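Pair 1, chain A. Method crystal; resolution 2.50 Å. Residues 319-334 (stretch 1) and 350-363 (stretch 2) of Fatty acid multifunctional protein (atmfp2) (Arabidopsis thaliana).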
# COMPACT_ATOMS: atom_id res chain seq x y z
N GLY A 319 7.50 13.01 -24.51
CA GLY A 319 7.36 14.05 -23.50
C GLY A 319 8.67 14.73 -23.19
O GLY A 319 8.93 15.83 -23.68
N GLY A 320 9.50 14.09 -22.37
CA GLY A 320 10.77 14.66 -21.98
C GLY A 320 10.63 15.67 -20.86
O GLY A 320 11.59 16.00 -20.18
N GLY A 321 9.41 16.17 -20.69
CA GLY A 321 9.12 17.14 -19.64
C GLY A 321 9.25 16.54 -18.26
O GLY A 321 9.95 15.55 -18.06
N LEU A 322 8.55 17.13 -17.30
CA LEU A 322 8.63 16.67 -15.92
C LEU A 322 7.88 15.35 -15.74
O LEU A 322 8.39 14.41 -15.14
CB LEU A 322 8.09 17.73 -14.96
CG LEU A 322 8.08 17.39 -13.46
CD1 LEU A 322 8.33 18.64 -12.62
CD2 LEU A 322 6.78 16.71 -13.06
N MET A 323 6.66 15.29 -16.27
CA MET A 323 5.84 14.09 -16.14
C MET A 323 6.38 12.96 -17.01
O MET A 323 6.38 11.80 -16.60
CB MET A 323 4.39 14.40 -16.49
CG MET A 323 3.40 13.50 -15.79
SD MET A 323 3.60 13.57 -14.00
CE MET A 323 2.51 12.25 -13.49
N GLY A 324 6.84 13.30 -18.21
CA GLY A 324 7.41 12.33 -19.11
C GLY A 324 8.66 11.68 -18.55
O GLY A 324 8.76 10.45 -18.49
N SER A 325 9.62 12.51 -18.13
CA SER A 325 10.87 12.01 -17.57
C SER A 325 10.62 11.11 -16.37
O SER A 325 11.42 10.21 -16.07
CB SER A 325 11.79 13.17 -17.18
OG SER A 325 11.25 13.93 -16.12
N GLY A 326 9.52 11.35 -15.67
CA GLY A 326 9.14 10.53 -14.53
C GLY A 326 8.76 9.13 -14.96
O GLY A 326 9.24 8.15 -14.38
N ILE A 327 7.89 9.03 -15.96
CA ILE A 327 7.47 7.74 -16.49
C ILE A 327 8.68 6.91 -16.90
O ILE A 327 8.87 5.79 -16.44
CB ILE A 327 6.55 7.90 -17.72
CG1 ILE A 327 5.52 9.01 -17.48
CG2 ILE A 327 5.87 6.58 -18.06
CD1 ILE A 327 4.57 8.72 -16.36
N ALA A 328 9.50 7.48 -17.78
CA ALA A 328 10.70 6.81 -18.27
C ALA A 328 11.51 6.22 -17.13
O ALA A 328 11.99 5.09 -17.22
CB ALA A 328 11.55 7.78 -19.08
N THR A 329 11.65 6.98 -16.05
CA THR A 329 12.38 6.52 -14.87
C THR A 329 11.78 5.23 -14.32
O THR A 329 12.48 4.24 -14.11
CB THR A 329 12.39 7.58 -13.76
OG1 THR A 329 13.17 8.71 -14.17
CG2 THR A 329 12.98 7.01 -12.48
N ALA A 330 10.47 5.24 -14.10
CA ALA A 330 9.76 4.07 -13.58
C ALA A 330 9.93 2.85 -14.48
O ALA A 330 10.06 1.73 -14.00
CB ALA A 330 8.29 4.39 -13.39
N LEU A 331 9.92 3.09 -15.79
CA LEU A 331 10.00 2.01 -16.76
C LEU A 331 11.38 1.34 -16.82
O LEU A 331 11.48 0.12 -16.69
CB LEU A 331 9.59 2.50 -18.15
CG LEU A 331 8.09 2.73 -18.38
CD1 LEU A 331 7.84 3.53 -19.65
CD2 LEU A 331 7.35 1.40 -18.43
N ILE A 332 12.43 2.13 -17.01
CA ILE A 332 13.78 1.58 -17.06
C ILE A 332 14.20 0.96 -15.73
O ILE A 332 15.01 0.03 -15.70
CB ILE A 332 14.83 2.63 -17.49
CG1 ILE A 332 14.82 3.82 -16.53
CG2 ILE A 332 14.58 3.09 -18.92
CD1 ILE A 332 15.84 4.88 -16.86
N LEU A 333 13.65 1.48 -14.64
CA LEU A 333 13.91 0.92 -13.32
C LEU A 333 13.39 -0.52 -13.24
O LEU A 333 13.74 -1.26 -12.33
CB LEU A 333 13.27 1.77 -12.22
CG LEU A 333 14.01 3.05 -11.83
CD1 LEU A 333 13.30 3.76 -10.68
CD2 LEU A 333 15.45 2.75 -11.47
N SER A 334 12.54 -0.88 -14.20
CA SER A 334 12.00 -2.24 -14.28
C SER A 334 12.44 -2.92 -15.57
O SER A 334 11.66 -3.63 -16.21
CB SER A 334 10.48 -2.22 -14.19
OG SER A 334 10.05 -1.63 -12.97
N ALA A 350 17.40 17.92 -22.10
CA ALA A 350 16.84 18.35 -20.82
C ALA A 350 16.14 17.19 -20.13
O ALA A 350 16.40 16.90 -18.96
CB ALA A 350 15.88 19.51 -21.03
N GLY A 351 15.24 16.53 -20.86
CA GLY A 351 14.51 15.40 -20.32
C GLY A 351 15.42 14.27 -19.87
O GLY A 351 15.28 13.76 -18.76
N ILE A 352 16.34 13.89 -20.74
CA ILE A 352 17.31 12.85 -20.41
C ILE A 352 18.08 13.22 -19.15
O ILE A 352 18.49 12.35 -18.38
CB ILE A 352 18.32 12.64 -21.56
CG1 ILE A 352 17.58 12.33 -22.86
CG2 ILE A 352 19.30 11.53 -21.22
CD1 ILE A 352 18.49 12.08 -24.05
N GLY A 353 18.26 14.52 -18.93
CA GLY A 353 18.95 15.02 -17.76
C GLY A 353 18.17 14.80 -16.48
O GLY A 353 18.72 14.39 -15.47
N ARG A 354 16.87 15.10 -16.53
CA ARG A 354 16.01 14.90 -15.37
C ARG A 354 16.01 13.44 -14.94
O ARG A 354 16.04 13.14 -13.75
CB ARG A 354 14.58 15.35 -15.68
CG ARG A 354 14.43 16.83 -15.97
CD ARG A 354 12.98 17.19 -16.26
NE ARG A 354 12.84 18.59 -16.66
CZ ARG A 354 12.97 19.01 -17.91
NH1 ARG A 354 13.26 18.16 -18.88
NH2 ARG A 354 12.82 20.30 -18.20
N VAL A 355 15.98 12.55 -15.92
CA VAL A 355 16.00 11.12 -15.64
C VAL A 355 17.24 10.74 -14.84
O VAL A 355 17.13 10.20 -13.74
CB VAL A 355 15.97 10.29 -16.94
CG1 VAL A 355 16.01 8.80 -16.62
CG2 VAL A 355 14.74 10.63 -17.76
N LYS A 356 18.42 11.03 -15.39
CA LYS A 356 19.67 10.75 -14.70
C LYS A 356 19.67 11.34 -13.29
O LYS A 356 20.15 10.71 -12.35
CB LYS A 356 20.86 11.30 -15.50
N ALA A 357 19.13 12.54 -13.16
CA ALA A 357 19.05 13.21 -11.87
C ALA A 357 18.19 12.41 -10.89
O ALA A 357 18.48 12.34 -9.70
CB ALA A 357 18.50 14.62 -12.03
N ASN A 358 17.12 11.81 -11.41
CA ASN A 358 16.23 11.00 -10.58
C ASN A 358 16.90 9.72 -10.10
O ASN A 358 16.59 9.22 -9.01
CB ASN A 358 14.95 10.67 -11.35
CG ASN A 358 14.08 11.88 -11.61
OD1 ASN A 358 14.17 12.88 -10.89
ND2 ASN A 358 13.23 11.80 -12.63
N LEU A 359 17.81 9.20 -10.90
CA LEU A 359 18.53 7.98 -10.55
C LEU A 359 19.71 8.27 -9.64
O LEU A 359 19.99 7.51 -8.70
CB LEU A 359 19.00 7.24 -11.81
CG LEU A 359 17.95 6.41 -12.56
CD1 LEU A 359 16.89 7.29 -13.19
CD2 LEU A 359 18.61 5.53 -13.61
N GLN A 360 20.41 9.37 -9.90
CA GLN A 360 21.55 9.77 -9.08
C GLN A 360 21.10 10.11 -7.66
O GLN A 360 21.86 9.97 -6.71
CB GLN A 360 22.27 10.96 -9.71
CG GLN A 360 23.00 10.62 -11.00
CD GLN A 360 23.51 11.86 -11.72
OE1 GLN A 360 23.16 12.98 -11.36
NE2 GLN A 360 24.34 11.65 -12.74
N SER A 361 19.86 10.57 -7.54
CA SER A 361 19.30 10.94 -6.24
C SER A 361 19.24 9.74 -5.29
O SER A 361 19.67 9.83 -4.14
CB SER A 361 17.91 11.54 -6.41
OG SER A 361 17.37 11.95 -5.17
N ARG A 362 18.72 8.62 -5.78
CA ARG A 362 18.60 7.42 -4.97
C ARG A 362 19.89 6.60 -4.95
O ARG A 362 19.89 5.44 -4.54
CB ARG A 362 17.43 6.55 -5.43
CG ARG A 362 17.35 6.34 -6.93
CD ARG A 362 16.57 5.08 -7.26
NE ARG A 362 15.35 4.96 -6.46
CZ ARG A 362 14.66 3.84 -6.32
NH1 ARG A 362 15.07 2.73 -6.92
NH2 ARG A 362 13.57 3.82 -5.57
N VAL A 363 20.98 7.21 -5.39
CA VAL A 363 22.30 6.59 -5.30
C VAL A 363 22.96 7.02 -4.00
O VAL A 363 23.75 6.29 -3.41
CB VAL A 363 23.19 6.96 -6.49
CG1 VAL A 363 24.61 6.45 -6.28
CG2 VAL A 363 22.61 6.40 -7.78

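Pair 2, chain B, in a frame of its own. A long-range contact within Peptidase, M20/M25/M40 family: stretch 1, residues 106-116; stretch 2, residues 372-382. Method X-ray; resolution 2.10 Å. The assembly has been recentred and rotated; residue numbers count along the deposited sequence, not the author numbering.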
# COMPACT_ATOMS: atom_id res chain seq x y z
N ASP B 106 6.25 10.97 43.16
CA ASP B 106 6.40 11.73 44.40
C ASP B 106 5.28 11.38 45.38
O ASP B 106 5.53 11.21 46.58
CB ASP B 106 6.42 13.24 44.11
CG ASP B 106 5.19 13.71 43.33
OD1 ASP B 106 4.64 12.93 42.51
OD2 ASP B 106 4.78 14.86 43.54
N ALA B 107 4.05 11.26 44.87
CA ALA B 107 2.91 10.87 45.69
C ALA B 107 3.01 9.42 46.15
O ALA B 107 2.68 9.11 47.29
CB ALA B 107 1.61 11.12 44.96
N HIS B 108 3.48 8.52 45.28
CA HIS B 108 3.71 7.15 45.70
C HIS B 108 4.71 7.06 46.86
O HIS B 108 4.49 6.35 47.83
CB HIS B 108 4.17 6.28 44.54
CG HIS B 108 3.22 6.25 43.38
ND1 HIS B 108 3.62 5.97 42.10
CD2 HIS B 108 1.88 6.49 43.32
CE1 HIS B 108 2.57 6.02 41.29
NE2 HIS B 108 1.51 6.34 42.00
N THR B 109 5.80 7.81 46.76
CA THR B 109 6.83 7.82 47.79
C THR B 109 6.29 8.43 49.09
O THR B 109 6.51 7.88 50.18
CB THR B 109 8.09 8.56 47.28
OG1 THR B 109 8.50 7.95 46.06
CG2 THR B 109 9.23 8.50 48.29
N ALA B 110 5.55 9.52 48.96
CA ALA B 110 5.01 10.23 50.12
C ALA B 110 4.14 9.34 51.01
O ALA B 110 4.38 9.24 52.23
CB ALA B 110 4.22 11.47 49.66
N TYR B 111 3.14 8.69 50.41
CA TYR B 111 2.21 7.89 51.19
C TYR B 111 2.91 6.66 51.77
O TYR B 111 2.62 6.26 52.89
CB TYR B 111 0.96 7.50 50.38
CG TYR B 111 1.06 6.15 49.70
CD1 TYR B 111 0.84 4.97 50.41
CD2 TYR B 111 1.38 6.05 48.35
CE1 TYR B 111 0.95 3.72 49.80
CE2 TYR B 111 1.49 4.81 47.73
CZ TYR B 111 1.27 3.65 48.46
OH TYR B 111 1.37 2.42 47.84
N MET B 112 3.82 6.07 50.99
CA MET B 112 4.55 4.88 51.42
C MET B 112 5.48 5.16 52.60
O MET B 112 5.59 4.34 53.51
CB MET B 112 5.36 4.29 50.25
CG MET B 112 6.04 2.97 50.60
SD MET B 112 4.86 1.64 50.98
CE MET B 112 4.35 1.20 49.30
N LEU B 113 6.15 6.31 52.59
CA LEU B 113 7.01 6.68 53.71
C LEU B 113 6.21 6.78 55.00
O LEU B 113 6.62 6.25 56.04
CB LEU B 113 7.78 7.98 53.44
CG LEU B 113 8.90 8.01 52.39
CD1 LEU B 113 9.32 9.45 52.17
CD2 LEU B 113 10.11 7.14 52.76
N VAL B 114 5.06 7.44 54.93
CA VAL B 114 4.20 7.63 56.11
C VAL B 114 3.49 6.33 56.53
O VAL B 114 3.30 6.08 57.72
CB VAL B 114 3.20 8.81 55.90
CG1 VAL B 114 2.28 8.97 57.10
CG2 VAL B 114 3.96 10.10 55.64
N LEU B 115 3.12 5.50 55.56
CA LEU B 115 2.56 4.20 55.88
C LEU B 115 3.59 3.30 56.55
O LEU B 115 3.27 2.58 57.49
CB LEU B 115 2.00 3.53 54.63
CG LEU B 115 1.54 2.07 54.79
CD1 LEU B 115 0.40 1.94 55.78
CD2 LEU B 115 1.14 1.50 53.44
N ALA B 116 4.82 3.33 56.05
CA ALA B 116 5.89 2.48 56.58
C ALA B 116 6.21 2.83 58.03
O ALA B 116 6.33 1.94 58.88
CB ALA B 116 7.12 2.57 55.71
N SER B 372 -5.69 11.27 47.20
CA SER B 372 -5.26 9.94 46.78
C SER B 372 -4.17 9.41 47.71
O SER B 372 -3.98 8.20 47.81
CB SER B 372 -4.73 9.98 45.34
OG SER B 372 -3.62 10.86 45.22
N LEU B 373 -3.45 10.32 48.38
CA LEU B 373 -2.36 9.93 49.29
C LEU B 373 -2.87 9.08 50.45
O LEU B 373 -2.38 7.97 50.68
CB LEU B 373 -1.62 11.17 49.84
CG LEU B 373 -0.70 11.97 48.91
CD1 LEU B 373 -0.38 13.32 49.50
CD2 LEU B 373 0.59 11.22 48.61
N LEU B 374 -3.86 9.61 51.16
CA LEU B 374 -4.43 8.94 52.33
C LEU B 374 -5.11 7.63 51.94
O LEU B 374 -4.93 6.60 52.61
CB LEU B 374 -5.39 9.89 53.06
CG LEU B 374 -6.16 9.39 54.30
CD1 LEU B 374 -5.22 8.85 55.37
CD2 LEU B 374 -7.05 10.49 54.85
N ILE B 375 -5.87 7.66 50.84
CA ILE B 375 -6.57 6.48 50.33
C ILE B 375 -5.60 5.35 49.99
O ILE B 375 -5.89 4.19 50.26
CB ILE B 375 -7.46 6.83 49.11
CG1 ILE B 375 -8.61 7.74 49.53
CG2 ILE B 375 -8.00 5.57 48.44
CD1 ILE B 375 -9.41 8.32 48.34
N SER B 376 -4.46 5.69 49.41
CA SER B 376 -3.43 4.71 49.09
C SER B 376 -2.86 4.05 50.35
O SER B 376 -2.75 2.82 50.42
CB SER B 376 -2.31 5.35 48.27
OG SER B 376 -2.81 5.82 47.03
N ALA B 377 -2.52 4.86 51.34
CA ALA B 377 -1.99 4.35 52.60
C ALA B 377 -3.01 3.46 53.32
O ALA B 377 -2.66 2.37 53.77
CB ALA B 377 -1.54 5.50 53.50
N GLU B 378 -4.26 3.92 53.39
CA GLU B 378 -5.33 3.16 54.04
C GLU B 378 -5.54 1.81 53.36
O GLU B 378 -5.65 0.78 54.03
CB GLU B 378 -6.64 3.96 54.05
CG GLU B 378 -6.73 5.03 55.14
CD GLU B 378 -7.95 5.94 54.99
OE1 GLU B 378 -8.71 5.78 54.00
OE2 GLU B 378 -8.15 6.82 55.85
N ALA B 379 -5.58 1.83 52.03
CA ALA B 379 -5.75 0.62 51.23
C ALA B 379 -4.61 -0.38 51.42
O ALA B 379 -4.84 -1.54 51.75
CB ALA B 379 -5.88 0.98 49.76
N VAL B 380 -3.37 0.08 51.23
CA VAL B 380 -2.20 -0.78 51.36
C VAL B 380 -2.03 -1.26 52.80
O VAL B 380 -1.82 -2.46 53.04
CB VAL B 380 -0.92 -0.09 50.80
CG1 VAL B 380 0.31 -0.95 51.00
CG2 VAL B 380 -1.08 0.21 49.31
N GLY B 381 -2.16 -0.35 53.76
CA GLY B 381 -2.09 -0.73 55.17
C GLY B 381 -3.09 -1.80 55.56
O GLY B 381 -2.75 -2.75 56.28
N THR B 382 -4.33 -1.64 55.12
CA THR B 382 -5.40 -2.61 55.37
C THR B 382 -5.02 -3.99 54.84
O THR B 382 -5.21 -5.00 55.51
CB THR B 382 -6.73 -2.15 54.74
OG1 THR B 382 -7.14 -0.90 55.33
CG2 THR B 382 -7.82 -3.19 54.93

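Pair 1 and pair 2 bring two helices together in nearly the same way. The helix axes approach to 8.7 Å in pair 1 and 8.8 Å in pair 2, with angles of 50° and 49° between their N-to-C directions and the same negative sign of crossing. Fourteen central residues superpose with an RMSD of 0.4 Å, although the side chains at the interface differ greatly.

S325(A) and Y111(B) match to 0.3 Å at CA, and in each the CA-to-CB bond points toward the partner helix. S325(A) is small: its CB lies 3.9 Å from G351(A) O, and its OG lies 3.6 Å from R354(A) CB. Y111(B) fills the same position with a ring that sits as a knob among L373(B), S376(B), A377(B) and V380(B). S376(B) CB lies over the ring face, 3.6 Å from the centroid of the Y111(B) ring and almost on its normal, a CH-pi contact. The matching R354(A) instead extends along the start of the first helix, its guanidinium having G321(A) C over one face.

At the next matched pair, G351(A) and L373(B), bulk is distributed differently. Without a side chain, G351(A) lets the loop before the first helix come close, and G320(A) O rests 3.0 Å from G351(A) CA; an ideal CB there would clash with that oxygen. In pair 2 the leucine side chain reaches the other helix, with L373(B) CD2 3.8 Å from both A107(B) CB and A110(B) CB. These alanines match G321(A) and G324(A), so methyl groups meet the leucine where pair 1 has glycines.

V355(A) and A377(B) occupy equivalent positions, both directed sideways. Both touch the same two matched positions: V355(A) CG2 lies 3.9 Å from S325(A) CB and V355(A) CG1 3.8 Å from T329(A) OG1, and A377(B) CB lies 3.9 Å from Y111(B) CD1 and 4.2 Å from L115(B) CB. A328(A) and V114(B) also point toward the partner, but A328(A) CB only just reaches V355(A) CG2 at 4.5 Å, and V114(B) makes no contact.

Further along, T329(A) matches L115(B), and N358(A) matches V380(B). Pair 1 joins this corner with a weak hydrogen bond, N358(A) ND2 to T329(A) OG1 at 3.5 Å; the threonine hydroxyl itself donates to S325(A) O, with T329(A) OG1 3.0 Å from S325(A) O within its own helix. Pair 2 makes the corner apolar, with L115(B) CD2 3.6 Å from V380(B) CG1. Finally, L359(A) CD1 lies 4.0 Å from T329(A) CG2, while its counterpart G381(B) leaves room for L115(B), with L115(B) CD1 3.7 Å from G381(B) CA.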